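Local coordinates for glycosyltransferase Gtf1 (Streptococcus pneumoniae, PDB 4PQG), which is a bacterial glycosyltransferase of the GT-B clan, with two Rossmann-like domains and an added extended beta-sheet domain, at residues A83-F96 with L144-C156. Residues are numbered along the deposited sequence; the frame is centred on the assembly and turned at random.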
ATOM      1  N   ALA A  83       0.708  18.671  -4.966  1.00 21.76           N
ATOM      2  CA  ALA A  83       1.551  19.542  -4.131  1.00 21.36           C
ATOM      3  C   ALA A  83       1.223  19.401  -2.643  1.00 20.62           C
ATOM      4  O   ALA A  83       0.123  19.024  -2.296  1.00 20.82           O
ATOM      5  CB  ALA A  83       1.380  20.995  -4.565  1.00 21.36           C
ATOM      6  N   PRO A  84       2.181  19.717  -1.756  1.00 22.49           N
ATOM      7  CA  PRO A  84       1.901  19.756  -0.319  1.00 22.04           C
ATOM      8  C   PRO A  84       0.894  20.845   0.047  1.00 22.47           C
ATOM      9  O   PRO A  84       0.754  21.820  -0.702  1.00 24.64           O
ATOM     10  CB  PRO A  84       3.261  20.102   0.302  1.00 22.60           C
ATOM     11  CG  PRO A  84       4.284  19.767  -0.736  1.00 22.80           C
ATOM     12  CD  PRO A  84       3.610  19.946  -2.058  1.00 22.52           C
ATOM     13  N   THR A  85       0.208  20.679   1.175  1.00 21.77           N
ATOM     14  CA  THR A  85      -0.668  21.715   1.714  1.00 22.44           C
ATOM     15  C   THR A  85       0.185  22.873   2.216  1.00 24.10           C
ATOM     16  O   THR A  85       1.107  22.669   3.007  1.00 22.58           O
ATOM     17  CB  THR A  85      -1.583  21.199   2.852  1.00 22.60           C
ATOM     18  OG1 THR A  85      -2.495  20.213   2.337  1.00 22.20           O
ATOM     19  CG2 THR A  85      -2.393  22.344   3.471  1.00 20.81           C
ATOM     20  N   SER A  86      -0.105  24.080   1.731  1.00 24.69           N
ATOM     21  CA  SER A  86       0.590  25.283   2.202  1.00 26.19           C
ATOM     22  C   SER A  86      -0.376  26.412   2.549  1.00 27.74           C
ATOM     23  O   SER A  86       0.043  27.473   3.005  1.00 28.83           O
ATOM     24  CB  SER A  86       1.626  25.746   1.186  1.00 26.32           C
ATOM     25  OG  SER A  86       1.036  25.940  -0.082  1.00 27.73           O
ATOM     26  N   VAL A  87      -1.673  26.166   2.360  1.00 27.91           N
ATOM     27  CA  VAL A  87      -2.715  27.104   2.761  1.00 27.94           C
ATOM     28  C   VAL A  87      -2.769  27.259   4.294  1.00 27.85           C
ATOM     29  O   VAL A  87      -2.745  26.270   5.023  1.00 25.40           O
ATOM     30  CB  VAL A  87      -4.075  26.648   2.199  1.00 27.66           C
ATOM     31  CG1 VAL A  87      -5.217  27.437   2.800  1.00 30.14           C
ATOM     32  CG2 VAL A  87      -4.080  26.775   0.678  1.00 27.48           C
ATOM     33  N   THR A  88      -2.861  28.506   4.766  1.00 28.48           N
ATOM     34  CA  THR A  88      -2.909  28.808   6.207  1.00 28.64           C
ATOM     35  C   THR A  88      -4.332  29.025   6.709  1.00 28.25           C
ATOM     36  O   THR A  88      -5.254  29.150   5.912  1.00 27.21           O
ATOM     37  CB  THR A  88      -2.124  30.085   6.547  1.00 28.76           C
ATOM     38  OG1 THR A  88      -2.703  31.197   5.854  1.00 28.92           O
ATOM     39  CG2 THR A  88      -0.662  29.953   6.166  1.00 28.10           C
ATOM     40  N   VAL A  89      -4.499  29.094   8.031  1.00 27.28           N
ATOM     41  CA  VAL A  89      -5.785  29.442   8.637  1.00 28.32           C
ATOM     42  C   VAL A  89      -6.367  30.743   8.072  1.00 30.20           C
ATOM     43  O   VAL A  89      -7.575  30.836   7.810  1.00 31.13           O
ATOM     44  CB  VAL A  89      -5.688  29.548  10.173  1.00 28.51           C
ATOM     45  CG1 VAL A  89      -7.020  29.960  10.779  1.00 26.82           C
ATOM     46  CG2 VAL A  89      -5.266  28.210  10.763  1.00 29.40           C
ATOM     47  N   ASP A  90      -5.516  31.743   7.895  1.00 29.85           N
ATOM     48  CA  ASP A  90      -5.958  33.045   7.396  1.00 32.24           C
ATOM     49  C   ASP A  90      -6.424  32.941   5.964  1.00 29.56           C
ATOM     50  O   ASP A  90      -7.445  33.531   5.596  1.00 29.31           O
ATOM     51  CB  ASP A  90      -4.826  34.075   7.492  1.00 35.36           C
ATOM     52  CG  ASP A  90      -4.523  34.461   8.919  1.00 38.79           C
ATOM     53  OD1 ASP A  90      -5.481  34.656   9.702  1.00 39.50           O
ATOM     54  OD2 ASP A  90      -3.327  34.552   9.263  1.00 43.49           O
ATOM     55  N   ASP A  91      -5.671  32.196   5.161  1.00 28.61           N
ATOM     56  CA  ASP A  91      -6.070  31.899   3.783  1.00 30.66           C
ATOM     57  C   ASP A  91      -7.421  31.217   3.754  1.00 29.92           C
ATOM     58  O   ASP A  91      -8.244  31.513   2.888  1.00 31.78           O
ATOM     59  CB  ASP A  91      -5.063  30.979   3.099  1.00 31.87           C
ATOM     60  CG  ASP A  91      -3.715  31.617   2.912  1.00 33.16           C
ATOM     61  OD1 ASP A  91      -3.647  32.849   2.710  1.00 32.12           O
ATOM     62  OD2 ASP A  91      -2.722  30.860   2.948  1.00 33.89           O
ATOM     63  N   VAL A  92      -7.637  30.300   4.697  1.00 29.47           N
ATOM     64  CA  VAL A  92      -8.894  29.542   4.790  1.00 30.47           C
ATOM     65  C   VAL A  92     -10.070  30.428   5.156  1.00 30.98           C
ATOM     66  O   VAL A  92     -11.133  30.358   4.519  1.00 33.77           O
ATOM     67  CB  VAL A  92      -8.801  28.371   5.805  1.00 30.14           C
ATOM     68  CG1 VAL A  92     -10.183  27.851   6.178  1.00 31.57           C
ATOM     69  CG2 VAL A  92      -7.964  27.253   5.233  1.00 29.09           C
ATOM     70  N   LEU A  93      -9.885  31.280   6.159  1.00 32.20           N
ATOM     71  CA  LEU A  93     -10.971  32.134   6.637  1.00 31.54           C
ATOM     72  C   LEU A  93     -11.414  33.174   5.594  1.00 31.73           C
ATOM     73  O   LEU A  93     -12.529  33.708   5.679  1.00 30.09           O
ATOM     74  CB  LEU A  93     -10.601  32.800   7.967  1.00 32.75           C
ATOM     75  CG  LEU A  93     -10.298  31.882   9.164  1.00 35.56           C
ATOM     76  CD1 LEU A  93      -9.826  32.675  10.387  1.00 34.23           C
ATOM     77  CD2 LEU A  93     -11.472  30.959   9.520  1.00 34.64           C
ATOM     78  N   ALA A  94     -10.554  33.438   4.606  1.00 29.53           N
ATOM     79  CA  ALA A  94     -10.877  34.335   3.493  1.00 29.97           C
ATOM     80  C   ALA A  94     -11.987  33.768   2.594  1.00 29.88           C
ATOM     81  O   ALA A  94     -12.694  34.515   1.923  1.00 28.89           O
ATOM     82  CB  ALA A  94      -9.629  34.633   2.663  1.00 29.33           C
ATOM     83  N   TYR A  95     -12.127  32.446   2.571  1.00 29.97           N
ATOM     84  CA  TYR A  95     -13.205  31.805   1.808  1.00 31.43           C
ATOM     85  C   TYR A  95     -14.567  31.986   2.496  1.00 33.23           C
ATOM     86  O   TYR A  95     -15.617  31.920   1.855  1.00 32.58           O
ATOM     87  CB  TYR A  95     -12.911  30.321   1.597  1.00 29.93           C
ATOM     88  CG  TYR A  95     -11.802  30.021   0.603  1.00 30.09           C
ATOM     89  CD1 TYR A  95     -12.088  29.765  -0.745  1.00 30.15           C
ATOM     90  CD2 TYR A  95     -10.465  29.985   1.009  1.00 29.32           C
ATOM     91  CE1 TYR A  95     -11.069  29.493  -1.658  1.00 30.10           C
ATOM     92  CE2 TYR A  95      -9.440  29.721   0.107  1.00 29.21           C
ATOM     93  CZ  TYR A  95      -9.746  29.467  -1.226  1.00 29.92           C
ATOM     94  OH  TYR A  95      -8.730  29.175  -2.123  1.00 29.03           O
ATOM     95  N   PHE A  96     -14.543  32.214   3.804  1.00 35.36           N
ATOM     96  CA  PHE A  96     -15.771  32.372   4.571  1.00 40.24           C
ATOM     97  C   PHE A  96     -15.905  33.834   5.005  1.00 42.75           C
ATOM     98  O   PHE A  96     -14.942  34.594   4.952  1.00 43.80           O
ATOM     99  CB  PHE A  96     -15.792  31.378   5.745  1.00 39.94           C
ATOM    100  CG  PHE A  96     -15.422  29.962   5.339  1.00 43.13           C
ATOM    101  CD1 PHE A  96     -16.332  29.145   4.652  1.00 42.20           C
ATOM    102  CD2 PHE A  96     -14.151  29.447   5.613  1.00 41.98           C
ATOM    103  CE1 PHE A  96     -15.990  27.848   4.273  1.00 42.20           C
ATOM    104  CE2 PHE A  96     -13.808  28.151   5.226  1.00 42.20           C
ATOM    105  CZ  PHE A  96     -14.725  27.352   4.554  1.00 40.31           C
ATOM    106  N   LEU A 144     -23.718  21.245   8.886  1.00 27.76           N
ATOM    107  CA  LEU A 144     -22.586  21.267   7.978  1.00 26.08           C
ATOM    108  C   LEU A 144     -23.069  21.519   6.552  1.00 23.98           C
ATOM    109  O   LEU A 144     -23.896  20.792   6.033  1.00 23.62           O
ATOM    110  CB  LEU A 144     -21.840  19.948   8.063  1.00 25.92           C
ATOM    111  CG  LEU A 144     -20.648  19.694   7.146  1.00 26.81           C
ATOM    112  CD1 LEU A 144     -19.522  20.661   7.427  1.00 26.89           C
ATOM    113  CD2 LEU A 144     -20.177  18.264   7.387  1.00 28.87           C
ATOM    114  N   ILE A 145     -22.512  22.545   5.929  1.00 23.66           N
ATOM    115  CA  ILE A 145     -22.958  23.057   4.643  1.00 22.85           C
ATOM    116  C   ILE A 145     -21.896  22.867   3.545  1.00 20.27           C
ATOM    117  O   ILE A 145     -22.222  22.670   2.393  1.00 18.88           O
ATOM    118  CB  ILE A 145     -23.364  24.553   4.822  1.00 26.09           C
ATOM    119  CG1 ILE A 145     -24.669  24.657   5.629  1.00 27.20           C
ATOM    120  CG2 ILE A 145     -23.494  25.312   3.505  1.00 28.35           C
ATOM    121  CD1 ILE A 145     -25.758  23.701   5.168  1.00 29.08           C
ATOM    122  N   ARG A 146     -20.625  22.952   3.900  1.00 19.74           N
ATOM    123  CA  ARG A 146     -19.551  22.865   2.909  1.00 19.78           C
ATOM    124  C   ARG A 146     -18.261  22.437   3.576  1.00 19.68           C
ATOM    125  O   ARG A 146     -17.969  22.842   4.718  1.00 19.56           O
ATOM    126  CB  ARG A 146     -19.341  24.207   2.185  1.00 19.22           C
ATOM    127  CG  ARG A 146     -18.503  24.104   0.903  1.00 21.02           C
ATOM    128  CD  ARG A 146     -18.441  25.450   0.168  1.00 21.68           C
ATOM    129  NE  ARG A 146     -17.202  26.198   0.383  1.00 20.92           N
ATOM    130  CZ  ARG A 146     -17.055  27.514   0.199  1.00 23.06           C
ATOM    131  NH1 ARG A 146     -18.075  28.286  -0.179  1.00 21.55           N
ATOM    132  NH2 ARG A 146     -15.873  28.071   0.401  1.00 24.23           N
ATOM    133  N   LYS A 147     -17.511  21.600   2.864  1.00 19.38           N
ATOM    134  CA  LYS A 147     -16.138  21.266   3.209  1.00 19.37           C
ATOM    135  C   LYS A 147     -15.222  21.623   2.058  1.00 19.08           C
ATOM    136  O   LYS A 147     -15.469  21.223   0.907  1.00 18.29           O
ATOM    137  CB  LYS A 147     -15.973  19.770   3.490  1.00 20.23           C
ATOM    138  CG  LYS A 147     -16.614  19.265   4.759  1.00 22.70           C
ATOM    139  CD  LYS A 147     -16.105  17.868   5.098  1.00 23.33           C
ATOM    140  CE  LYS A 147     -17.031  17.169   6.089  1.00 25.12           C
ATOM    141  NZ  LYS A 147     -16.656  15.740   6.354  1.00 26.12           N
ATOM    142  N   ASP A 148     -14.151  22.351   2.365  1.00 18.09           N
ATOM    143  CA  ASP A 148     -13.147  22.698   1.373  1.00 18.07           C
ATOM    144  C   ASP A 148     -11.867  21.936   1.687  1.00 17.84           C
ATOM    145  O   ASP A 148     -11.566  21.692   2.859  1.00 17.26           O
ATOM    146  CB  ASP A 148     -12.841  24.191   1.409  1.00 17.66           C
ATOM    147  CG  ASP A 148     -13.960  25.054   0.841  1.00 18.92           C
ATOM    148  OD1 ASP A 148     -14.910  24.538   0.213  1.00 18.77           O
ATOM    149  OD2 ASP A 148     -13.860  26.277   1.014  1.00 18.25           O
ATOM    150  N   TYR A 149     -11.130  21.579   0.631  1.00 17.21           N
ATOM    151  CA  TYR A 149      -9.891  20.812   0.711  1.00 17.33           C
ATOM    152  C   TYR A 149      -8.758  21.580   0.018  1.00 17.64           C
ATOM    153  O   TYR A 149      -8.947  22.054  -1.097  1.00 16.63           O
ATOM    154  CB  TYR A 149     -10.102  19.450   0.052  1.00 16.37           C
ATOM    155  CG  TYR A 149     -11.137  18.626   0.790  1.00 16.55           C
ATOM    156  CD1 TYR A 149     -10.763  17.791   1.846  1.00 16.68           C
ATOM    157  CD2 TYR A 149     -12.501  18.725   0.475  1.00 16.71           C
ATOM    158  CE1 TYR A 149     -11.721  17.073   2.563  1.00 16.61           C
ATOM    159  CE2 TYR A 149     -13.457  17.999   1.180  1.00 16.55           C
ATOM    160  CZ  TYR A 149     -13.053  17.178   2.221  1.00 16.89           C
ATOM    161  OH  TYR A 149     -13.982  16.440   2.905  1.00 16.70           O
ATOM    162  N   PHE A 150      -7.587  21.669   0.664  1.00 18.14           N
ATOM    163  CA  PHE A 150      -6.510  22.592   0.247  1.00 18.68           C
ATOM    164  C   PHE A 150      -5.144  21.934   0.036  1.00 19.90           C
ATOM    165  O   PHE A 150      -4.742  21.039   0.808  1.00 19.80           O
ATOM    166  CB  PHE A 150      -6.330  23.720   1.287  1.00 19.39           C
ATOM    167  CG  PHE A 150      -7.602  24.443   1.644  1.00 19.84           C
ATOM    168  CD1 PHE A 150      -8.090  25.481   0.843  1.00 20.31           C
ATOM    169  CD2 PHE A 150      -8.302  24.107   2.796  1.00 20.12           C
ATOM    170  CE1 PHE A 150      -9.257  26.154   1.181  1.00 19.85           C
ATOM    171  CE2 PHE A 150      -9.474  24.770   3.134  1.00 20.76           C
ATOM    172  CZ  PHE A 150      -9.952  25.797   2.326  1.00 20.48           C
ATOM    173  N   SER A 151      -4.439  22.376  -1.011  1.00 20.05           N
ATOM    174  CA  SER A 151      -2.996  22.088  -1.203  1.00 19.91           C
ATOM    175  C   SER A 151      -2.313  23.457  -1.144  1.00 20.11           C
ATOM    176  O   SER A 151      -2.193  24.012  -0.060  1.00 20.64           O
ATOM    177  CB  SER A 151      -2.708  21.339  -2.511  1.00 19.80           C
ATOM    178  OG  SER A 151      -3.281  21.990  -3.642  1.00 20.97           O
ATOM    179  N   TYR A 152      -1.935  24.031  -2.287  1.00 19.57           N
ATOM    180  CA  TYR A 152      -1.510  25.451  -2.309  1.00 20.11           C
ATOM    181  C   TYR A 152      -2.700  26.388  -2.559  1.00 20.48           C
ATOM    182  O   TYR A 152      -2.582  27.603  -2.418  1.00 19.63           O
ATOM    183  CB  TYR A 152      -0.388  25.701  -3.317  1.00 18.98           C
ATOM    184  CG  TYR A 152      -0.685  25.297  -4.763  1.00 19.73           C
ATOM    185  CD1 TYR A 152      -1.156  26.231  -5.700  1.00 19.51           C
ATOM    186  CD2 TYR A 152      -0.448  23.995  -5.202  1.00 19.89           C
ATOM    187  CE1 TYR A 152      -1.406  25.854  -7.021  1.00 19.95           C
ATOM    188  CE2 TYR A 152      -0.684  23.614  -6.518  1.00 19.91           C
ATOM    189  CZ  TYR A 152      -1.156  24.542  -7.427  1.00 19.70           C
ATOM    190  OH  TYR A 152      -1.386  24.119  -8.727  1.00 19.42           O
ATOM    191  N   THR A 153      -3.839  25.801  -2.940  1.00 19.67           N
ATOM    192  CA  THR A 153      -5.115  26.513  -3.021  1.00 19.79           C
ATOM    193  C   THR A 153      -6.222  25.476  -2.821  1.00 19.73           C
ATOM    194  O   THR A 153      -5.935  24.281  -2.716  1.00 19.31           O
ATOM    195  CB  THR A 153      -5.284  27.267  -4.358  1.00 20.88           C
ATOM    196  OG1 THR A 153      -6.431  28.119  -4.285  1.00 22.15           O
ATOM    197  CG2 THR A 153      -5.423  26.300  -5.537  1.00 20.77           C
ATOM    198  N   ARG A 154      -7.476  25.922  -2.767  1.00 19.24           N
ATOM    199  CA  ARG A 154      -8.603  24.985  -2.690  1.00 19.28           C
ATOM    200  C   ARG A 154      -8.758  24.202  -3.982  1.00 18.55           C
ATOM    201  O   ARG A 154      -8.971  24.780  -5.035  1.00 18.80           O
ATOM    202  CB  ARG A 154      -9.906  25.711  -2.368  1.00 19.62           C
ATOM    203  CG  ARG A 154     -11.127  24.795  -2.438  1.00 19.68           C
ATOM    204  CD  ARG A 154     -12.384  25.565  -2.100  1.00 21.02           C
ATOM    205  NE  ARG A 154     -12.732  26.528  -3.139  1.00 21.81           N
ATOM    206  CZ  ARG A 154     -13.774  27.347  -3.058  1.00 23.54           C
ATOM    207  NH1 ARG A 154     -14.559  27.303  -1.976  1.00 24.47           N
ATOM    208  NH2 ARG A 154     -14.050  28.191  -4.063  1.00 22.45           N
ATOM    209  N   TYR A 155      -8.665  22.876  -3.888  1.00 17.34           N
ATOM    210  CA  TYR A 155      -8.838  22.029  -5.048  1.00 16.29           C
ATOM    211  C   TYR A 155     -10.206  21.309  -5.134  1.00 15.80           C
ATOM    212  O   TYR A 155     -10.589  20.882  -6.210  1.00 15.52           O
ATOM    213  CB  TYR A 155      -7.678  21.024  -5.162  1.00 16.51           C
ATOM    214  CG  TYR A 155      -7.557  20.013  -4.020  1.00 16.83           C
ATOM    215  CD1 TYR A 155      -8.283  18.807  -4.026  1.00 16.56           C
ATOM    216  CD2 TYR A 155      -6.680  20.240  -2.970  1.00 17.52           C
ATOM    217  CE1 TYR A 155      -8.139  17.875  -3.001  1.00 17.07           C
ATOM    218  CE2 TYR A 155      -6.535  19.324  -1.935  1.00 17.51           C
ATOM    219  CZ  TYR A 155      -7.260  18.147  -1.953  1.00 17.87           C
ATOM    220  OH  TYR A 155      -7.070  17.266  -0.915  1.00 18.19           O
ATOM    221  N   CYS A 156     -10.916  21.193  -4.009  1.00 15.41           N
ATOM    222  CA  CYS A 156     -12.215  20.512  -3.949  1.00 15.12           C
ATOM    223  C   CYS A 156     -13.131  21.146  -2.893  1.00 15.29           C
ATOM    224  O   CYS A 156     -12.658  21.555  -1.809  1.00 13.99           O
ATOM    225  CB  CYS A 156     -12.001  19.009  -3.644  1.00 15.70           C
ATOM    226  SG  CYS A 156     -13.509  18.042  -3.377  1.00 17.42           S
TER
HETATM  227  O   HOH W   1      -9.444  29.491  -4.737  1.00 28.19           O
HETATM  228  O   HOH W   2     -16.956  30.709   0.115  1.00 37.97           O
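V87, V92, Y95 and F96 pack a linker and its short helix 89-93 onto one face of the extended antiparallel sheet, over strand 143-150 and its turn into strand 154-163. F150 is the apolar centre: V92 CG2 makes a CH-pi contact over its ring, 4.0 Å from the centroid, the V87 side chain crosses that of F150 at about a right angle, with V87 CG1 over the ring, and the Y95 ring meets it obliquely, planes at 54°. Branched valines suit this close packing against a flat ring. At the turn, S151 O accepts from both S86 N (2.8 Å) and V87 N (3.3 Å). T85 OG1, set beside the backbone N (chi1 -65°), donates to F150 O at 2.8 Å and still accepts from N55 ND2. Farther along, buried D148 centres a salt-bridge network: R146 grips it side-on through NE and NH2, R154 NH1 reaches OD2 from above the carboxylate plane, and S157 also bonds it. The flat guanidinium groups also suit aromatic neighbours: Y95 lies over a face of R154's, F96 CE1 over one of R146's, planes 30° apart. Through V92 the helix touches strands 119-125, 133-140 and 143-150, three neighbours in the sheet; just beyond it, the F96 ring meets Y138.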